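Local coordinates for genome polyprotein (Chicken sicinivirus JSY, PDB 6QWT), which is the 3D polymerase piece of a viral polyprotein and probably copies the viral genome as an RNA-dependent RNA polymerase, at residues S235-T240 against T357-T362. Numbering follows the deposited sequence.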
ATOM      1  N   SER A 235      -5.375 -10.984  -5.622  1.00 31.03           N
ATOM      2  CA  SER A 235      -6.180 -11.350  -4.465  1.00 36.71           C
ATOM      3  C   SER A 235      -5.274 -12.021  -3.445  1.00 36.68           C
ATOM      4  O   SER A 235      -4.546 -12.963  -3.780  1.00 45.57           O
ATOM      5  CB  SER A 235      -7.331 -12.276  -4.861  1.00 39.68           C
ATOM      6  OG  SER A 235      -6.948 -13.160  -5.899  1.00 38.39           O
ATOM      7  N   ASN A 236      -5.298 -11.516  -2.210  1.00 38.56           N
ATOM      8  CA  ASN A 236      -4.486 -12.058  -1.114  1.00 39.28           C
ATOM      9  C   ASN A 236      -2.992 -11.977  -1.429  1.00 35.74           C
ATOM     10  O   ASN A 236      -2.230 -12.908  -1.159  1.00 34.85           O
ATOM     11  CB  ASN A 236      -4.896 -13.494  -0.778  1.00 33.77           C
ATOM     12  CG  ASN A 236      -6.388 -13.721  -0.924  1.00 36.93           C
ATOM     13  OD1 ASN A 236      -7.186 -13.218  -0.132  1.00 41.15           O
ATOM     14  ND2 ASN A 236      -6.774 -14.484  -1.942  1.00 36.06           N
ATOM     15  N   PHE A 237      -2.573 -10.846  -2.005  1.00 35.55           N
ATOM     16  CA  PHE A 237      -1.162 -10.631  -2.317  1.00 29.24           C
ATOM     17  C   PHE A 237      -0.293 -10.735  -1.069  1.00 31.33           C
ATOM     18  O   PHE A 237       0.796 -11.319  -1.108  1.00 27.46           O
ATOM     19  CB  PHE A 237      -0.990  -9.263  -2.978  1.00 32.20           C
ATOM     20  CG  PHE A 237       0.374  -9.029  -3.569  1.00 27.91           C
ATOM     21  CD1 PHE A 237       0.920  -9.929  -4.473  1.00 25.83           C
ATOM     22  CD2 PHE A 237       1.101  -7.898  -3.232  1.00 30.22           C
ATOM     23  CE1 PHE A 237       2.174  -9.709  -5.023  1.00 26.14           C
ATOM     24  CE2 PHE A 237       2.353  -7.671  -3.778  1.00 29.71           C
ATOM     25  CZ  PHE A 237       2.891  -8.578  -4.675  1.00 28.15           C
ATOM     26  N   ASP A 238      -0.762 -10.183   0.053  1.00 31.98           N
ATOM     27  CA  ASP A 238       0.024 -10.158   1.281  1.00 37.45           C
ATOM     28  C   ASP A 238       0.203 -11.535   1.905  1.00 38.89           C
ATOM     29  O   ASP A 238       1.039 -11.684   2.801  1.00 38.80           O
ATOM     30  CB  ASP A 238      -0.622  -9.207   2.291  1.00 41.52           C
ATOM     31  CG  ASP A 238      -0.798  -7.807   1.735  1.00 46.01           C
ATOM     32  OD1 ASP A 238       0.202  -7.223   1.268  1.00 44.42           O
ATOM     33  OD2 ASP A 238      -1.938  -7.295   1.759  1.00 51.38           O
ATOM     34  N   SER A 239      -0.554 -12.537   1.460  1.00 35.14           N
ATOM     35  CA  SER A 239      -0.383 -13.903   1.935  1.00 35.69           C
ATOM     36  C   SER A 239       0.332 -14.800   0.934  1.00 34.78           C
ATOM     37  O   SER A 239       1.012 -15.747   1.345  1.00 32.33           O
ATOM     38  CB  SER A 239      -1.744 -14.523   2.279  1.00 33.35           C
ATOM     39  OG  SER A 239      -2.310 -13.908   3.422  1.00 37.20           O
ATOM     40  N   THR A 240       0.212 -14.518  -0.361  1.00 29.04           N
ATOM     41  CA  THR A 240       0.697 -15.420  -1.395  1.00 28.15           C
ATOM     42  C   THR A 240       2.134 -15.148  -1.824  1.00 29.41           C
ATOM     43  O   THR A 240       2.693 -15.945  -2.587  1.00 28.58           O
ATOM     44  CB  THR A 240      -0.217 -15.346  -2.621  1.00 27.82           C
ATOM     45  OG1 THR A 240      -0.380 -13.976  -3.010  1.00 27.62           O
ATOM     46  CG2 THR A 240      -1.580 -15.941  -2.301  1.00 31.63           C
ATOM     47  N   THR A 357       3.337 -20.472  -9.047  1.00 28.99           N
ATOM     48  CA  THR A 357       3.290 -19.701  -7.811  1.00 28.14           C
ATOM     49  C   THR A 357       1.971 -19.923  -7.085  1.00 27.76           C
ATOM     50  O   THR A 357       1.157 -20.761  -7.491  1.00 30.02           O
ATOM     51  CB  THR A 357       3.476 -18.204  -8.088  1.00 24.97           C
ATOM     52  OG1 THR A 357       2.275 -17.674  -8.661  1.00 26.19           O
ATOM     53  CG2 THR A 357       4.640 -17.955  -9.044  1.00 25.66           C
ATOM     54  N   ASN A 358       1.759 -19.172  -6.007  1.00 27.25           N
ATOM     55  CA  ASN A 358       0.486 -19.127  -5.305  1.00 28.45           C
ATOM     56  C   ASN A 358      -0.310 -17.868  -5.628  1.00 30.28           C
ATOM     57  O   ASN A 358      -1.380 -17.657  -5.047  1.00 32.31           O
ATOM     58  CB  ASN A 358       0.712 -19.226  -3.792  1.00 30.24           C
ATOM     59  CG  ASN A 358       1.259 -20.578  -3.368  1.00 33.12           C
ATOM     60  OD1 ASN A 358       0.891 -21.612  -3.925  1.00 34.09           O
ATOM     61  ND2 ASN A 358       2.145 -20.574  -2.377  1.00 32.91           N
ATOM     62  N   TYR A 359       0.185 -17.032  -6.538  1.00 27.58           N
ATOM     63  CA  TYR A 359      -0.513 -15.808  -6.904  1.00 28.93           C
ATOM     64  C   TYR A 359      -1.795 -16.125  -7.666  1.00 30.42           C
ATOM     65  O   TYR A 359      -1.801 -16.958  -8.578  1.00 30.08           O
ATOM     66  CB  TYR A 359       0.381 -14.920  -7.766  1.00 26.97           C
ATOM     67  CG  TYR A 359       1.616 -14.369  -7.091  1.00 26.13           C
ATOM     68  CD1 TYR A 359       1.550 -13.787  -5.831  1.00 23.48           C
ATOM     69  CD2 TYR A 359       2.846 -14.407  -7.734  1.00 25.67           C
ATOM     70  CE1 TYR A 359       2.689 -13.268  -5.227  1.00 24.18           C
ATOM     71  CE2 TYR A 359       3.981 -13.895  -7.140  1.00 24.73           C
ATOM     72  CZ  TYR A 359       3.899 -13.325  -5.891  1.00 23.09           C
ATOM     73  OH  TYR A 359       5.041 -12.817  -5.315  1.00 22.25           O
ATOM     74  N   LYS A 360      -2.881 -15.452  -7.295  1.00 35.22           N
ATOM     75  CA  LYS A 360      -4.138 -15.488  -8.038  1.00 36.20           C
ATOM     76  C   LYS A 360      -4.411 -14.068  -8.511  1.00 37.24           C
ATOM     77  O   LYS A 360      -4.667 -13.175  -7.697  1.00 36.43           O
ATOM     78  CB  LYS A 360      -5.289 -16.013  -7.179  1.00 38.85           C
ATOM     79  CG  LYS A 360      -5.130 -17.449  -6.697  1.00 40.67           C
ATOM     80  CD  LYS A 360      -6.254 -17.816  -5.727  1.00 42.03           C
ATOM     81  CE  LYS A 360      -6.079 -19.217  -5.156  1.00 56.43           C
ATOM     82  NZ  LYS A 360      -6.461 -19.298  -3.712  1.00 58.09           N
ATOM     83  N   VAL A 361      -4.352 -13.850  -9.818  1.00 38.45           N
ATOM     84  CA  VAL A 361      -4.392 -12.506 -10.378  1.00 39.35           C
ATOM     85  C   VAL A 361      -5.696 -12.316 -11.144  1.00 37.69           C
ATOM     86  O   VAL A 361      -6.213 -13.255 -11.762  1.00 41.77           O
ATOM     87  CB  VAL A 361      -3.157 -12.246 -11.263  1.00 39.11           C
ATOM     88  CG1 VAL A 361      -3.376 -12.731 -12.681  1.00 34.34           C
ATOM     89  CG2 VAL A 361      -2.808 -10.789 -11.238  1.00 39.86           C
ATOM     90  N   THR A 362      -6.247 -11.099 -11.068  1.00 39.64           N
ATOM     91  CA  THR A 362      -7.565 -10.777 -11.609  1.00 45.55           C
ATOM     92  C   THR A 362      -7.580  -9.376 -12.216  1.00 47.15           C
ATOM     93  O   THR A 362      -6.659  -8.583 -11.971  1.00 41.06           O
ATOM     94  CB  THR A 362      -8.638 -10.865 -10.515  1.00 47.58           C
ATOM     95  OG1 THR A 362      -8.299  -9.982  -9.441  1.00 48.68           O
ATOM     96  CG2 THR A 362      -8.787 -12.293  -9.989  1.00 43.57           C
TER
HETATM   97  O   HOH W   1       2.929 -16.731  -5.045  1.00 28.96           O
HETATM   98  O   HOH W   2       3.555 -18.176  -1.673  1.00 36.78           O
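Thr240, at the end of the short helix 237-240, sets its two branches against different parts of 357-362. Its OG1 lies between the backbone N and the carbonyl carbon (chi1 52°) and reaches the Tyr359 ring at the edge, near the ring plane, 3.4 Å from Tyr359 CD1. The same hydroxyl donates to Asn236 O at 2.8 Å, from above the carbonyl plane; this bond holds OG1 against the start of its own helix, where Asn236 O also accepts from Thr240 N and Ser239 N. The other branch, Thr240 CG2, packs on Asn358 O at 3.2 Å. Phe237 meets the tyrosine obliquely, ring planes at 33°, with Phe237 CE1 3.6 Å from Tyr359 CE1. Water 1 sits 3.2 Å above the centre of one face of the tyrosine ring. It links Thr240 O to Asn358 N, while water 2 joins Thr240 O to Asn358 ND2. At the other end, Lys360 O takes a straight bond from Ser235 N (3.1 Å, 176° at the hydrogen) and a second from Ser235 OG (2.9 Å), the latter from above the carbonyl plane. Here strand 360-362 is outermost in the antiparallel palm sheet, beside strand 230-235; Asp233 to Asp238 fits the D-x4-D pattern of picornaviral motif A. Tyr359 OH bonds Ser311 of helix 298-316. Ser235 thus grips Lys360 O directly with two donors, whereas Thr240 reaches Asn358 through water and van der Waals contact.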